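Local coordinates for protein YiiM (Escherichia coli, PDB 1O65), which is of unknown function but carries a MOSC domain and may bind molybdenum and act as an oxidoreductase on nitrogenous compounds, at residues Q12-K23 with K37-L51. Sequence-based numbering, arbitrary orientation.
Sequences QMRYPVDVYTGK and KIQVDGELMLTELGL
An antiparallel strand pair at the edge of the mixed beta-sheet of the MOSC domain joins Val-19, Tyr-20 and Thr-21 to Ile-38, Gln-39 and Val-40. Thr-21 and Ile-38 form a hydrogen-bonded pair: Thr-21 N gives a nearly straight bond to Ile-38 O (3.1 Å), and Ile-38 N returns a shorter one to Thr-21 O (2.7 Å). Two residues along each strand, Val-40 N bonds to Val-19 O at 3.0 Å. The return link is made by a water, which accepts from Val-19 N and donates to Val-40 O; Gln-39 NE2 is its second donor, 2.8 Å away. Tyr-20 and Gln-39 sit between as the non-hydrogen-bonded pair. CG of Gln-39 comes over one face of the Tyr-20 ring, a place it reaches by swinging opposite the backbone N (chi1 -169°); the amide beyond, turned 19° from the ring plane, reaches towards the hydroxyl end, while Gln-39 CB lies 3.7 Å from Tyr-20 CE2. Ala-93 and Pro-94 also touch this tyrosine. Replacing Tyr-20 by an alanine would probably strip the Gln-39 chain of its flat support and open a gap beside Ala-93 and Pro-94. Next to the ring, Lys-37 CB packs on Tyr-20 CB; the lysine chain then bends to a salt bridge with Asp-54, whose carboxylate also takes the N-H of Gly-22. Asp-18, near the Gln-39 amide, has its salt bridge with Arg-74. The other face carries Val-19, Thr-21, Ile-38 and Val-40; Leu-51, from the small three-stranded sheet, packs against Val-19 and Thr-21, and Trp-118 also touches Val-19. There Leu-51 CD1 meets Val-19 CG1 at 3.7 Å, and Thr-21 splits its branches, CG2 against Leu-51 CB and OG1 3.6 Å from Val-40 CG2.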
ATOM      1  N   GLN A  12      -7.188 -10.927  17.867  1.00 38.23           N
ATOM      2  CA  GLN A  12      -5.738 -10.942  17.895  1.00 37.85           C
ATOM      3  C   GLN A  12      -5.155 -11.367  16.558  1.00 35.99           C
ATOM      4  O   GLN A  12      -4.386 -12.339  16.494  1.00 35.00           O
ATOM      5  CB  GLN A  12      -5.209 -11.872  19.018  1.00 42.84           C
ATOM      6  CG  GLN A  12      -5.441 -11.277  20.382  1.00 49.56           C
ATOM      7  CD  GLN A  12      -4.680 -11.868  21.537  1.00 53.22           C
ATOM      8  OE1 GLN A  12      -4.692 -11.239  22.611  1.00 57.17           O
ATOM      9  NE2 GLN A  12      -4.033 -13.013  21.399  1.00 51.91           N
ATOM     10  N   MET A  13      -5.597 -10.718  15.474  1.00 34.02           N
ATOM     11  CA  MET A  13      -5.028 -11.050  14.171  1.00 32.95           C
ATOM     12  C   MET A  13      -3.522 -10.721  14.179  1.00 30.70           C
ATOM     13  O   MET A  13      -3.127  -9.592  14.407  1.00 28.27           O
ATOM     14  CB  MET A  13      -5.708 -10.343  13.019  1.00 37.44           C
ATOM     15  CG  MET A  13      -7.163 -10.699  12.774  1.00 42.88           C
ATOM     16  SD  MET A  13      -7.558 -12.426  12.877  1.00 46.79           S
ATOM     17  CE  MET A  13      -6.632 -13.193  11.560  1.00 43.16           C
ATOM     18  N   ARG A  14      -2.704 -11.716  13.899  1.00 29.72           N
ATOM     19  CA  ARG A  14      -1.251 -11.590  13.888  1.00 30.34           C
ATOM     20  C   ARG A  14      -0.677 -12.059  12.576  1.00 29.07           C
ATOM     21  O   ARG A  14      -1.092 -13.067  12.017  1.00 28.60           O
ATOM     22  CB  ARG A  14      -0.675 -12.393  15.083  1.00 33.47           C
ATOM     23  CG  ARG A  14      -0.375 -11.481  16.240  1.00 37.48           C
ATOM     24  CD  ARG A  14      -0.970 -11.852  17.560  1.00 40.30           C
ATOM     25  NE  ARG A  14      -0.335 -12.985  18.178  1.00 45.40           N
ATOM     26  CZ  ARG A  14      -0.313 -13.312  19.461  1.00 45.62           C
ATOM     27  NH1 ARG A  14      -0.896 -12.594  20.404  1.00 45.32           N
ATOM     28  NH2 ARG A  14       0.328 -14.418  19.805  1.00 46.55           N
ATOM     29  N   TYR A  15       0.197 -11.253  11.958  1.00 29.42           N
ATOM     30  CA  TYR A  15       0.738 -11.595  10.643  1.00 28.29           C
ATOM     31  C   TYR A  15       2.252 -11.493  10.598  1.00 29.31           C
ATOM     32  O   TYR A  15       2.831 -10.409  10.741  1.00 29.17           O
ATOM     33  CB  TYR A  15       0.102 -10.725   9.568  1.00 26.26           C
ATOM     34  CG  TYR A  15      -1.413 -10.728   9.531  1.00 24.65           C
ATOM     35  CD1 TYR A  15      -2.133 -11.648   8.788  1.00 23.42           C
ATOM     36  CD2 TYR A  15      -2.135  -9.812  10.291  1.00 24.58           C
ATOM     37  CE1 TYR A  15      -3.520 -11.643   8.752  1.00 21.66           C
ATOM     38  CE2 TYR A  15      -3.516  -9.800  10.277  1.00 24.48           C
ATOM     39  CZ  TYR A  15      -4.199 -10.715   9.502  1.00 23.80           C
ATOM     40  OH  TYR A  15      -5.573 -10.664   9.497  1.00 24.80           O
ATOM     41  N   PRO A  16       2.902 -12.657  10.501  1.00 29.68           N
ATOM     42  CA  PRO A  16       4.360 -12.706  10.398  1.00 29.52           C
ATOM     43  C   PRO A  16       4.794 -11.841   9.229  1.00 29.42           C
ATOM     44  O   PRO A  16       4.125 -11.831   8.181  1.00 29.63           O
ATOM     45  CB  PRO A  16       4.655 -14.166  10.194  1.00 29.85           C
ATOM     46  CG  PRO A  16       3.547 -14.895  10.854  1.00 30.85           C
ATOM     47  CD  PRO A  16       2.356 -13.965  10.941  1.00 30.09           C
ATOM     48  N   VAL A  17       5.898 -11.101   9.375  1.00 28.40           N
ATOM     49  CA  VAL A  17       6.256 -10.225   8.270  1.00 28.84           C
ATOM     50  C   VAL A  17       7.715 -10.191   7.914  1.00 29.63           C
ATOM     51  O   VAL A  17       8.575 -10.151   8.788  1.00 31.38           O
ATOM     52  CB  VAL A  17       5.704  -8.808   8.583  1.00 28.75           C
ATOM     53  CG1 VAL A  17       6.484  -8.134   9.697  1.00 25.06           C
ATOM     54  CG2 VAL A  17       5.687  -7.948   7.333  1.00 29.54           C
ATOM     55  N   ASP A  18       8.022 -10.237   6.628  1.00 29.55           N
ATOM     56  CA  ASP A  18       9.387 -10.097   6.118  1.00 29.39           C
ATOM     57  C   ASP A  18       9.588  -8.609   5.796  1.00 29.47           C
ATOM     58  O   ASP A  18       8.675  -7.989   5.233  1.00 27.64           O
ATOM     59  CB  ASP A  18       9.558 -10.943   4.850  1.00 29.84           C
ATOM     60  CG  ASP A  18       9.570 -12.427   5.172  1.00 28.90           C
ATOM     61  OD1 ASP A  18      10.016 -12.780   6.295  1.00 30.50           O
ATOM     62  OD2 ASP A  18       9.163 -13.233   4.332  1.00 27.40           O
ATOM     63  N   VAL A  19      10.731  -8.073   6.157  1.00 29.09           N
ATOM     64  CA  VAL A  19      11.098  -6.680   6.051  1.00 28.88           C
ATOM     65  C   VAL A  19      12.203  -6.441   5.039  1.00 29.75           C
ATOM     66  O   VAL A  19      13.191  -7.184   5.001  1.00 29.53           O
ATOM     67  CB  VAL A  19      11.643  -6.179   7.423  1.00 29.58           C
ATOM     68  CG1 VAL A  19      11.864  -4.668   7.393  1.00 28.11           C
ATOM     69  CG2 VAL A  19      10.756  -6.602   8.563  1.00 27.10           C
ATOM     70  N   TYR A  20      12.038  -5.464   4.159  1.00 30.61           N
ATOM     71  CA  TYR A  20      13.013  -5.141   3.135  1.00 32.31           C
ATOM     72  C   TYR A  20      13.290  -3.642   3.092  1.00 34.18           C
ATOM     73  O   TYR A  20      12.391  -2.831   3.321  1.00 34.32           O
ATOM     74  CB  TYR A  20      12.608  -5.562   1.723  1.00 31.76           C
ATOM     75  CG  TYR A  20      12.325  -7.042   1.559  1.00 32.58           C
ATOM     76  CD1 TYR A  20      11.100  -7.553   1.958  1.00 31.09           C
ATOM     77  CD2 TYR A  20      13.277  -7.920   1.045  1.00 32.30           C
ATOM     78  CE1 TYR A  20      10.821  -8.900   1.851  1.00 33.67           C
ATOM     79  CE2 TYR A  20      13.000  -9.270   0.919  1.00 31.73           C
ATOM     80  CZ  TYR A  20      11.776  -9.755   1.314  1.00 32.38           C
ATOM     81  OH  TYR A  20      11.456 -11.082   1.199  1.00 32.47           O
ATOM     82  N   THR A  21      14.553  -3.263   2.935  1.00 35.53           N
ATOM     83  CA  THR A  21      14.919  -1.869   2.816  1.00 37.91           C
ATOM     84  C   THR A  21      16.058  -1.752   1.785  1.00 40.49           C
ATOM     85  O   THR A  21      16.709  -2.740   1.471  1.00 39.55           O
ATOM     86  CB  THR A  21      15.404  -1.196   4.102  1.00 35.82           C
ATOM     87  OG1 THR A  21      16.650  -1.791   4.480  1.00 31.92           O
ATOM     88  CG2 THR A  21      14.412  -1.276   5.243  1.00 32.95           C
ATOM     89  N   GLY A  22      16.228  -0.548   1.285  1.00 43.08           N
ATOM     90  CA  GLY A  22      17.261  -0.217   0.327  1.00 46.70           C
ATOM     91  C   GLY A  22      17.211   1.267  -0.022  1.00 48.82           C
ATOM     92  O   GLY A  22      16.386   2.005   0.503  1.00 48.56           O
ATOM     93  N   LYS A  23      18.137   1.681  -0.871  1.00 51.56           N
ATOM     94  CA  LYS A  23      18.201   3.060  -1.360  1.00 53.40           C
ATOM     95  C   LYS A  23      17.746   3.015  -2.841  1.00 54.64           C
ATOM     96  O   LYS A  23      17.699   1.848  -3.318  1.00 55.46           O
ATOM     97  CB  LYS A  23      19.607   3.630  -1.276  1.00 53.58           C
ATOM     98  N   LYS A  37      15.516  -3.912  -3.036  1.00 47.10           N
ATOM     99  CA  LYS A  37      15.689  -3.777  -1.604  1.00 44.41           C
ATOM    100  C   LYS A  37      16.200  -5.094  -1.011  1.00 43.05           C
ATOM    101  O   LYS A  37      15.855  -6.173  -1.476  1.00 41.65           O
ATOM    102  CB  LYS A  37      14.352  -3.448  -0.932  1.00 43.55           C
ATOM    103  CG  LYS A  37      13.742  -2.140  -1.382  1.00 43.00           C
ATOM    104  CD  LYS A  37      12.259  -2.093  -1.053  1.00 43.46           C
ATOM    105  CE  LYS A  37      11.969  -0.949  -0.095  1.00 43.50           C
ATOM    106  NZ  LYS A  37      12.506   0.337  -0.644  1.00 42.73           N
ATOM    107  N   ILE A  38      16.940  -5.004   0.074  1.00 42.37           N
ATOM    108  CA  ILE A  38      17.503  -6.197   0.702  1.00 42.79           C
ATOM    109  C   ILE A  38      16.815  -6.557   2.011  1.00 40.84           C
ATOM    110  O   ILE A  38      16.517  -5.700   2.836  1.00 38.02           O
ATOM    111  CB  ILE A  38      19.018  -5.990   0.928  1.00 45.93           C
ATOM    112  CG1 ILE A  38      19.739  -5.894  -0.424  1.00 49.28           C
ATOM    113  CG2 ILE A  38      19.599  -7.135   1.734  1.00 46.77           C
ATOM    114  CD1 ILE A  38      19.885  -4.484  -0.952  1.00 52.84           C
ATOM    115  N   GLN A  39      16.565  -7.854   2.217  1.00 40.64           N
ATOM    116  CA  GLN A  39      15.941  -8.334   3.437  1.00 40.90           C
ATOM    117  C   GLN A  39      16.742  -8.005   4.697  1.00 41.15           C
ATOM    118  O   GLN A  39      17.964  -8.098   4.753  1.00 40.02           O
ATOM    119  CB  GLN A  39      15.680  -9.850   3.374  1.00 38.34           C
ATOM    120  CG  GLN A  39      14.806 -10.355   4.490  1.00 38.23           C
ATOM    121  CD  GLN A  39      14.117 -11.673   4.309  1.00 40.87           C
ATOM    122  OE1 GLN A  39      14.512 -12.569   3.565  1.00 42.15           O
ATOM    123  NE2 GLN A  39      12.998 -11.865   5.020  1.00 41.43           N
ATOM    124  N   VAL A  40      16.037  -7.525   5.702  1.00 42.46           N
ATOM    125  CA  VAL A  40      16.592  -7.150   7.008  1.00 43.82           C
ATOM    126  C   VAL A  40      16.235  -8.267   7.983  1.00 44.66           C
ATOM    127  O   VAL A  40      15.068  -8.664   8.059  1.00 44.17           O
ATOM    128  CB  VAL A  40      16.010  -5.801   7.449  1.00 43.57           C
ATOM    129  CG1 VAL A  40      16.329  -5.440   8.885  1.00 42.64           C
ATOM    130  CG2 VAL A  40      16.520  -4.712   6.504  1.00 44.42           C
ATOM    131  N   ASP A  41      17.207  -8.774   8.734  1.00 45.63           N
ATOM    132  CA  ASP A  41      16.928  -9.910   9.608  1.00 46.73           C
ATOM    133  C   ASP A  41      16.797  -9.555  11.070  1.00 46.38           C
ATOM    134  O   ASP A  41      16.139 -10.303  11.805  1.00 46.76           O
ATOM    135  CB  ASP A  41      18.041 -10.969   9.450  1.00 50.54           C
ATOM    136  CG  ASP A  41      17.961 -11.574   8.057  1.00 55.10           C
ATOM    137  OD1 ASP A  41      16.816 -11.905   7.660  1.00 56.08           O
ATOM    138  OD2 ASP A  41      18.998 -11.681   7.370  1.00 58.17           O
ATOM    139  N   GLY A  42      17.450  -8.486  11.482  1.00 45.62           N
ATOM    140  CA  GLY A  42      17.395  -8.075  12.876  1.00 46.79           C
ATOM    141  C   GLY A  42      16.409  -6.932  13.081  1.00 46.58           C
ATOM    142  O   GLY A  42      15.576  -6.625  12.230  1.00 47.38           O
ATOM    143  N   GLU A  43      16.526  -6.284  14.235  1.00 46.18           N
ATOM    144  CA  GLU A  43      15.635  -5.185  14.567  1.00 45.05           C
ATOM    145  C   GLU A  43      16.244  -3.871  14.073  1.00 43.34           C
ATOM    146  O   GLU A  43      17.439  -3.806  13.801  1.00 43.62           O
ATOM    147  CB  GLU A  43      15.286  -5.107  16.027  1.00 45.87           C
ATOM    148  CG  GLU A  43      16.432  -4.831  16.960  1.00 50.93           C
ATOM    149  CD  GLU A  43      16.025  -5.013  18.417  1.00 52.89           C
ATOM    150  OE1 GLU A  43      15.222  -5.921  18.704  1.00 52.61           O
ATOM    151  OE2 GLU A  43      16.516  -4.233  19.247  1.00 55.96           O
ATOM    152  N   LEU A  44      15.352  -2.937  13.814  1.00 40.40           N
ATOM    153  CA  LEU A  44      15.663  -1.609  13.344  1.00 38.02           C
ATOM    154  C   LEU A  44      14.565  -0.623  13.770  1.00 36.88           C
ATOM    155  O   LEU A  44      13.414  -0.939  14.064  1.00 36.73           O
ATOM    156  CB  LEU A  44      15.923  -1.526  11.854  1.00 34.32           C
ATOM    157  CG  LEU A  44      14.816  -1.812  10.857  1.00 32.05           C
ATOM    158  CD1 LEU A  44      15.360  -1.871   9.437  1.00 26.94           C
ATOM    159  CD2 LEU A  44      14.059  -3.104  11.171  1.00 30.80           C
ATOM    160  N   MET A  45      14.968   0.631  13.827  1.00 35.60           N
ATOM    161  CA  MET A  45      14.152   1.747  14.217  1.00 34.45           C
ATOM    162  C   MET A  45      13.217   2.189  13.095  1.00 34.98           C
ATOM    163  O   MET A  45      13.605   2.310  11.922  1.00 33.49           O
ATOM    164  CB  MET A  45      15.092   2.891  14.626  1.00 34.55           C
ATOM    165  CG  MET A  45      14.383   4.072  15.251  1.00 38.67           C
ATOM    166  SD  MET A  45      13.423   3.656  16.732  1.00 39.53           S
ATOM    167  CE  MET A  45      12.287   5.053  16.696  1.00 39.31           C
ATOM    168  N   LEU A  46      11.924   2.260  13.419  1.00 33.58           N
ATOM    169  CA  LEU A  46      10.960   2.758  12.429  1.00 33.57           C
ATOM    170  C   LEU A  46      10.652   4.212  12.815  1.00 34.78           C
ATOM    171  O   LEU A  46      10.112   4.450  13.907  1.00 34.16           O
ATOM    172  CB  LEU A  46       9.696   1.916  12.357  1.00 27.33           C
ATOM    173  CG  LEU A  46       8.487   2.530  11.652  1.00 30.27           C
ATOM    174  CD1 LEU A  46       8.791   2.996  10.230  1.00 22.11           C
ATOM    175  CD2 LEU A  46       7.302   1.572  11.625  1.00 28.89           C
ATOM    176  N   THR A  47      11.065   5.149  11.971  1.00 35.25           N
ATOM    177  CA  THR A  47      10.829   6.567  12.267  1.00 36.71           C
ATOM    178  C   THR A  47       9.626   7.088  11.508  1.00 35.13           C
ATOM    179  O   THR A  47       9.083   6.397  10.648  1.00 36.38           O
ATOM    180  CB  THR A  47      12.068   7.434  11.963  1.00 39.95           C
ATOM    181  OG1 THR A  47      11.828   8.757  12.508  1.00 47.65           O
ATOM    182  CG2 THR A  47      12.336   7.598  10.491  1.00 38.91           C
ATOM    183  N   GLU A  48       9.229   8.326  11.718  1.00 35.13           N
ATOM    184  CA  GLU A  48       8.109   8.947  11.040  1.00 35.11           C
ATOM    185  C   GLU A  48       8.100   8.717   9.532  1.00 34.02           C
ATOM    186  O   GLU A  48       7.078   8.448   8.931  1.00 33.73           O
ATOM    187  CB  GLU A  48       8.175  10.478  11.246  1.00 39.38           C
ATOM    188  CG  GLU A  48       7.128  11.229  10.426  1.00 44.63           C
ATOM    189  CD  GLU A  48       7.084  12.710  10.727  1.00 48.05           C
ATOM    190  OE1 GLU A  48       8.003  13.438  10.290  1.00 51.06           O
ATOM    191  OE2 GLU A  48       6.131  13.179  11.382  1.00 49.67           O
ATOM    192  N   LEU A  49       9.252   8.927   8.906  1.00 32.23           N
ATOM    193  CA  LEU A  49       9.424   8.847   7.481  1.00 30.18           C
ATOM    194  C   LEU A  49       9.713   7.469   6.926  1.00 27.77           C
ATOM    195  O   LEU A  49       9.729   7.294   5.716  1.00 24.81           O
ATOM    196  CB  LEU A  49      10.573   9.819   7.101  1.00 28.86           C
ATOM    197  CG  LEU A  49      10.261  11.302   7.353  1.00 30.91           C
ATOM    198  CD1 LEU A  49      11.436  12.158   6.873  1.00 30.40           C
ATOM    199  CD2 LEU A  49       8.975  11.701   6.645  1.00 28.93           C
ATOM    200  N   GLY A  50      10.010   6.476   7.763  1.00 26.97           N
ATOM    201  CA  GLY A  50      10.296   5.164   7.186  1.00 27.28           C
ATOM    202  C   GLY A  50      11.311   4.417   8.024  1.00 28.38           C
ATOM    203  O   GLY A  50      11.659   4.873   9.119  1.00 29.20           O
ATOM    204  N   LEU A  51      11.696   3.254   7.555  1.00 29.36           N
ATOM    205  CA  LEU A  51      12.651   2.393   8.235  1.00 32.65           C
ATOM    206  C   LEU A  51      14.088   2.870   8.099  1.00 34.00           C
ATOM    207  O   LEU A  51      14.564   3.162   6.991  1.00 34.88           O
ATOM    208  CB  LEU A  51      12.535   0.949   7.705  1.00 28.47           C
ATOM    209  CG  LEU A  51      11.345   0.164   8.306  1.00 29.95           C
ATOM    210  CD1 LEU A  51      11.003  -1.046   7.460  1.00 26.38           C
ATOM    211  CD2 LEU A  51      11.660  -0.281   9.725  1.00 26.91           C
TER
HETATM  212  O   HOH W   1      12.910  -9.977   7.026  1.00 24.47           O